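Local coordinates for putative acetyl-CoA acetyltransferase (Thermus thermophilus, PDB 1ULQ), which probably acts as a thiolase, an acetyl-CoA C-acyltransferase of lipid metabolism, at residues 2-14 with 267-281. Numbering follows the deposited sequence.
Sequences PEAWIVEAVRTPI and DDYAKAHGLRPLARV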
loop_
_atom_site.group_PDB
_atom_site.type_symbol
_atom_site.label_atom_id
_atom_site.label_comp_id
_atom_site.label_asym_id
_atom_site.label_seq_id
_atom_site.Cartn_x
_atom_site.Cartn_y
_atom_site.Cartn_z
ATOM N N PRO C 2 19.002 49.733 -1.276
ATOM C CA PRO C 2 19.566 48.391 -1.029
ATOM C C PRO C 2 19.412 47.942 0.431
ATOM O O PRO C 2 20.047 48.505 1.335
ATOM C CB PRO C 2 21.036 48.457 -1.404
ATOM C CG PRO C 2 21.042 49.578 -2.400
ATOM C CD PRO C 2 20.038 50.601 -1.858
ATOM N N GLU C 3 18.561 46.940 0.658
ATOM C CA GLU C 3 18.350 46.395 1.990
ATOM C C GLU C 3 18.620 44.880 1.935
ATOM O O GLU C 3 19.378 44.378 2.761
ATOM C CB GLU C 3 16.927 46.707 2.484
ATOM C CG GLU C 3 16.584 46.221 3.912
ATOM C CD GLU C 3 16.876 47.233 5.035
ATOM O OE1 GLU C 3 16.809 48.448 4.782
ATOM O OE2 GLU C 3 17.139 46.815 6.182
ATOM N N ALA C 4 18.058 44.156 0.961
ATOM C CA ALA C 4 18.276 42.695 0.872
ATOM C C ALA C 4 19.273 42.278 -0.226
ATOM O O ALA C 4 18.953 42.334 -1.414
ATOM C CB ALA C 4 16.954 41.996 0.658
ATOM N N TRP C 5 20.464 41.827 0.177
ATOM C CA TRP C 5 21.526 41.444 -0.768
ATOM C C TRP C 5 21.853 39.974 -0.929
ATOM O O TRP C 5 22.074 39.264 0.051
ATOM C CB TRP C 5 22.842 42.135 -0.401
ATOM C CG TRP C 5 22.899 43.614 -0.632
ATOM C CD1 TRP C 5 21.897 44.427 -1.078
ATOM C CD2 TRP C 5 24.028 44.454 -0.410
ATOM N NE1 TRP C 5 22.334 45.721 -1.146
ATOM C CE2 TRP C 5 23.641 45.769 -0.744
ATOM C CE3 TRP C 5 25.336 44.222 0.040
ATOM C CZ2 TRP C 5 24.511 46.848 -0.645
ATOM C CZ3 TRP C 5 26.199 45.290 0.142
ATOM C CH2 TRP C 5 25.782 46.592 -0.203
ATOM N N ILE C 6 21.940 39.543 -2.179
ATOM C CA ILE C 6 22.282 38.163 -2.497
ATOM C C ILE C 6 23.795 38.090 -2.512
ATOM O O ILE C 6 24.426 38.618 -3.416
ATOM C CB ILE C 6 21.757 37.767 -3.884
ATOM C CG1 ILE C 6 20.224 37.804 -3.886
ATOM C CG2 ILE C 6 22.266 36.391 -4.255
ATOM C CD1 ILE C 6 19.591 37.319 -5.173
ATOM N N VAL C 7 24.371 37.425 -1.519
ATOM C CA VAL C 7 25.822 37.337 -1.399
ATOM C C VAL C 7 26.442 35.990 -1.774
ATOM O O VAL C 7 27.666 35.849 -1.818
ATOM C CB VAL C 7 26.235 37.676 0.030
ATOM C CG1 VAL C 7 27.704 38.009 0.076
ATOM C CG2 VAL C 7 25.404 38.839 0.534
ATOM N N GLU C 8 25.603 34.999 -2.052
ATOM C CA GLU C 8 26.101 33.679 -2.409
ATOM C C GLU C 8 24.964 32.866 -3.016
ATOM O O GLU C 8 23.824 32.977 -2.573
ATOM C CB GLU C 8 26.625 32.985 -1.146
ATOM C CG GLU C 8 27.725 31.975 -1.375
ATOM C CD GLU C 8 28.932 32.602 -2.016
ATOM O OE1 GLU C 8 29.407 33.637 -1.491
ATOM O OE2 GLU C 8 29.403 32.063 -3.038
ATOM N N ALA C 9 25.281 32.063 -4.035
ATOM C CA ALA C 9 24.301 31.198 -4.705
ATOM C C ALA C 9 24.963 29.889 -5.091
ATOM O O ALA C 9 26.010 29.894 -5.735
ATOM C CB ALA C 9 23.764 31.863 -5.938
ATOM N N VAL C 10 24.353 28.773 -4.694
ATOM C CA VAL C 10 24.890 27.446 -4.999
ATOM C C VAL C 10 23.770 26.500 -5.380
ATOM O O VAL C 10 22.612 26.742 -5.051
ATOM C CB VAL C 10 25.603 26.808 -3.781
ATOM C CG1 VAL C 10 26.489 25.662 -4.248
ATOM C CG2 VAL C 10 26.418 27.849 -3.029
ATOM N N ARG C 11 24.119 25.419 -6.070
ATOM C CA ARG C 11 23.145 24.408 -6.461
ATOM C C ARG C 11 23.888 23.122 -6.734
ATOM O O ARG C 11 25.042 23.149 -7.167
ATOM C CB ARG C 11 22.386 24.815 -7.719
ATOM C CG ARG C 11 23.106 24.552 -9.027
ATOM C CD ARG C 11 22.222 25.001 -10.165
ATOM N NE ARG C 11 22.879 24.938 -11.460
ATOM C CZ ARG C 11 23.149 23.812 -12.109
ATOM N NH1 ARG C 11 22.817 22.643 -11.578
ATOM N NH2 ARG C 11 23.738 23.857 -13.297
ATOM N N THR C 12 23.239 21.997 -6.458
ATOM C CA THR C 12 23.849 20.710 -6.708
ATOM C C THR C 12 23.517 20.436 -8.152
ATOM O O THR C 12 22.642 21.093 -8.719
ATOM C CB THR C 12 23.209 19.590 -5.861
ATOM O OG1 THR C 12 21.891 19.305 -6.350
ATOM C CG2 THR C 12 23.121 19.997 -4.412
ATOM N N PRO C 13 24.228 19.493 -8.787
ATOM C CA PRO C 13 23.883 19.221 -10.193
ATOM C C PRO C 13 22.479 18.605 -10.240
ATOM O O PRO C 13 22.010 18.085 -9.232
ATOM C CB PRO C 13 24.996 18.257 -10.650
ATOM C CG PRO C 13 25.531 17.658 -9.358
ATOM C CD PRO C 13 25.487 18.823 -8.402
ATOM N N ILE C 14 21.802 18.686 -11.381
ATOM C CA ILE C 14 20.452 18.126 -11.504
ATOM C C ILE C 14 20.487 16.719 -12.099
ATOM O O ILE C 14 21.040 16.514 -13.189
ATOM C CB ILE C 14 19.552 19.015 -12.387
ATOM C CG1 ILE C 14 19.526 20.429 -11.837
ATOM C CG2 ILE C 14 18.144 18.480 -12.404
ATOM C CD1 ILE C 14 18.708 21.359 -12.689
ATOM N N ASP C 267 22.064 44.811 3.796
ATOM C CA ASP C 267 23.176 45.572 3.250
ATOM C C ASP C 267 24.114 46.039 4.350
ATOM O O ASP C 267 25.334 45.970 4.197
ATOM C CB ASP C 267 22.671 46.757 2.428
ATOM C CG ASP C 267 22.051 47.827 3.272
ATOM O OD1 ASP C 267 21.372 47.481 4.258
ATOM O OD2 ASP C 267 22.226 49.016 2.935
ATOM N N ASP C 268 23.565 46.488 5.473
ATOM C CA ASP C 268 24.434 46.943 6.541
ATOM C C ASP C 268 25.288 45.781 7.076
ATOM O O ASP C 268 26.437 45.989 7.467
ATOM C CB ASP C 268 23.625 47.611 7.660
ATOM C CG ASP C 268 22.835 46.626 8.478
ATOM O OD1 ASP C 268 21.780 46.156 8.000
ATOM O OD2 ASP C 268 23.277 46.318 9.609
ATOM N N TYR C 269 24.744 44.564 7.065
ATOM C CA TYR C 269 25.483 43.394 7.544
ATOM C C TYR C 269 26.637 43.116 6.603
ATOM O O TYR C 269 27.764 42.857 7.037
ATOM C CB TYR C 269 24.594 42.153 7.581
ATOM C CG TYR C 269 25.299 40.903 8.080
ATOM C CD1 TYR C 269 25.265 40.562 9.428
ATOM C CD2 TYR C 269 26.011 40.073 7.209
ATOM C CE1 TYR C 269 25.918 39.434 9.901
ATOM C CE2 TYR C 269 26.669 38.934 7.671
ATOM C CZ TYR C 269 26.617 38.624 9.025
ATOM O OH TYR C 269 27.256 37.507 9.524
ATOM N N ALA C 270 26.336 43.162 5.307
ATOM C CA ALA C 270 27.329 42.921 4.259
ATOM C C ALA C 270 28.516 43.873 4.405
ATOM O O ALA C 270 29.674 43.461 4.353
ATOM C CB ALA C 270 26.685 43.094 2.892
ATOM N N LYS C 271 28.212 45.150 4.590
ATOM C CA LYS C 271 29.244 46.165 4.760
ATOM C C LYS C 271 30.073 45.915 6.025
ATOM O O LYS C 271 31.291 46.130 6.038
ATOM C CB LYS C 271 28.603 47.550 4.827
ATOM C CG LYS C 271 28.017 48.009 3.495
ATOM C CD LYS C 271 27.103 49.204 3.690
ATOM C CE LYS C 271 26.415 49.612 2.404
ATOM N NZ LYS C 271 25.508 50.778 2.635
ATOM N N ALA C 272 29.417 45.445 7.078
ATOM C CA ALA C 272 30.101 45.191 8.331
ATOM C C ALA C 272 30.979 43.958 8.287
ATOM O O ALA C 272 31.851 43.779 9.137
ATOM C CB ALA C 272 29.091 45.064 9.459
ATOM N N HIS C 273 30.763 43.102 7.300
ATOM C CA HIS C 273 31.560 41.887 7.218
ATOM C C HIS C 273 32.348 41.709 5.942
ATOM O O HIS C 273 32.950 40.657 5.721
ATOM C CB HIS C 273 30.670 40.687 7.433
ATOM C CG HIS C 273 30.231 40.537 8.841
ATOM N ND1 HIS C 273 31.063 40.051 9.824
ATOM C CD2 HIS C 273 29.061 40.840 9.447
ATOM C CE1 HIS C 273 30.423 40.056 10.978
ATOM N NE2 HIS C 273 29.206 40.532 10.778
ATOM N N GLY C 274 32.341 42.738 5.107
ATOM C CA GLY C 274 33.082 42.677 3.865
ATOM C C GLY C 274 32.589 41.621 2.896
ATOM O O GLY C 274 33.385 40.987 2.221
ATOM N N LEU C 275 31.277 41.422 2.824
ATOM C CA LEU C 275 30.712 40.443 1.901
ATOM C C LEU C 275 30.390 41.131 0.592
ATOM O O LEU C 275 29.640 42.103 0.557
ATOM C CB LEU C 275 29.447 39.827 2.488
ATOM C CG LEU C 275 29.738 39.125 3.803
ATOM C CD1 LEU C 275 28.506 38.388 4.258
ATOM C CD2 LEU C 275 30.905 38.177 3.622
ATOM N N ARG C 276 30.971 40.626 -0.484
ATOM C CA ARG C 276 30.759 41.208 -1.798
ATOM C C ARG C 276 29.413 40.768 -2.390
ATOM O O ARG C 276 29.153 39.573 -2.569
ATOM C CB ARG C 276 31.907 40.804 -2.719
ATOM C CG ARG C 276 31.858 41.450 -4.081
ATOM C CD ARG C 276 32.723 40.687 -5.089
ATOM N NE ARG C 276 32.722 41.322 -6.412
ATOM C CZ ARG C 276 33.125 40.730 -7.536
ATOM N NH1 ARG C 276 33.563 39.474 -7.508
ATOM N NH2 ARG C 276 33.092 41.394 -8.690
ATOM N N PRO C 277 28.542 41.738 -2.707
ATOM C CA PRO C 277 27.208 41.511 -3.278
ATOM C C PRO C 277 27.258 40.898 -4.671
ATOM O O PRO C 277 28.112 41.236 -5.488
ATOM C CB PRO C 277 26.599 42.909 -3.318
ATOM C CG PRO C 277 27.426 43.697 -2.349
ATOM C CD PRO C 277 28.803 43.176 -2.569
ATOM N N LEU C 278 26.328 39.997 -4.943
ATOM C CA LEU C 278 26.266 39.352 -6.239
ATOM C C LEU C 278 25.151 40.080 -6.956
ATOM O O LEU C 278 25.206 40.322 -8.160
ATOM C CB LEU C 278 25.935 37.877 -6.052
ATOM C CG LEU C 278 26.288 36.883 -7.158
ATOM C CD1 LEU C 278 27.637 37.166 -7.737
ATOM C CD2 LEU C 278 26.257 35.482 -6.583
ATOM N N ALA C 279 24.148 40.462 -6.177
ATOM C CA ALA C 279 23.000 41.185 -6.688
ATOM C C ALA C 279 22.147 41.645 -5.517
ATOM O O ALA C 279 22.369 41.250 -4.366
ATOM C CB ALA C 279 22.189 40.292 -7.605
ATOM N N ARG C 280 21.164 42.475 -5.839
ATOM C CA ARG C 280 20.236 43.045 -4.870
ATOM C C ARG C 280 18.798 42.694 -5.304
ATOM O O ARG C 280 18.465 42.759 -6.493
ATOM C CB ARG C 280 20.444 44.568 -4.844
ATOM C CG ARG C 280 19.315 45.383 -4.250
ATOM C CD ARG C 280 19.057 46.696 -5.013
ATOM N NE ARG C 280 20.212 47.593 -5.043
ATOM C CZ ARG C 280 20.171 48.869 -5.439
ATOM N NH1 ARG C 280 19.027 49.420 -5.839
ATOM N NH2 ARG C 280 21.285 49.597 -5.451
ATOM N N VAL C 281 17.952 42.297 -4.357
ATOM C CA VAL C 281 16.568 41.979 -4.690
ATOM C C VAL C 281 15.785 43.294 -4.835
ATOM O O VAL C 281 15.590 44.035 -3.867
ATOM C CB VAL C 281 15.924 41.101 -3.602
ATOM C CG1 VAL C 281 14.475 40.841 -3.925
ATOM C CG2 VAL C 281 16.673 39.802 -3.506
#
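A short antiparallel pairing joins the sheets of the two halves of the thiolase fold, between strand 4-11 and strand 279-281: Trp5 pairs with Arg280 and Ile6 with Ala279. Ile6 N donates to Ala279 O at 2.8 Å. Ile6 O accepts a hydrogen bond from Leu278 N at 2.8 Å and a weaker one from Ala279 N. Leu278 and Ala279 thus both face Ile6, a classic beta bulge. Further along, Val281 N donates to Ala4 O at 3.1 Å, almost straight at 172°. On the other side of strand 4-11 runs strand 256-266, which leads into helix 267-273. Asp267 N, at the start of this helix, bonds to Glu3 O at 2.9 Å.

The Trp5 indole lies between Asp267 of helix 267-273 and Pro277 of the loop that follows. Trp5 CG is anti to the carbonyl carbon (chi1 -70°), which brings the ring against the helix. Asp267 CB makes a CH-pi contact over the six-membered ring, 3.7 Å from its centroid. Pro277 CB lies over the opposite face, and Ala270 CB approaches CE3 obliquely. Shortening Trp5 to an alanine would remove the indole and is likely to open a gap between Asp267 CB and Pro277, leaving Ala270 CB without its aromatic partner. Pro2 CG sits over one face of the Arg280 guanidinium, whose NH1 forms a salt bridge with Glu398. Val7 CG1 packs on Leu275 CB at 3.5 Å. The contact links the first strands of the two similar halves, consistent with the two-sheet, five-layered thiolase fold.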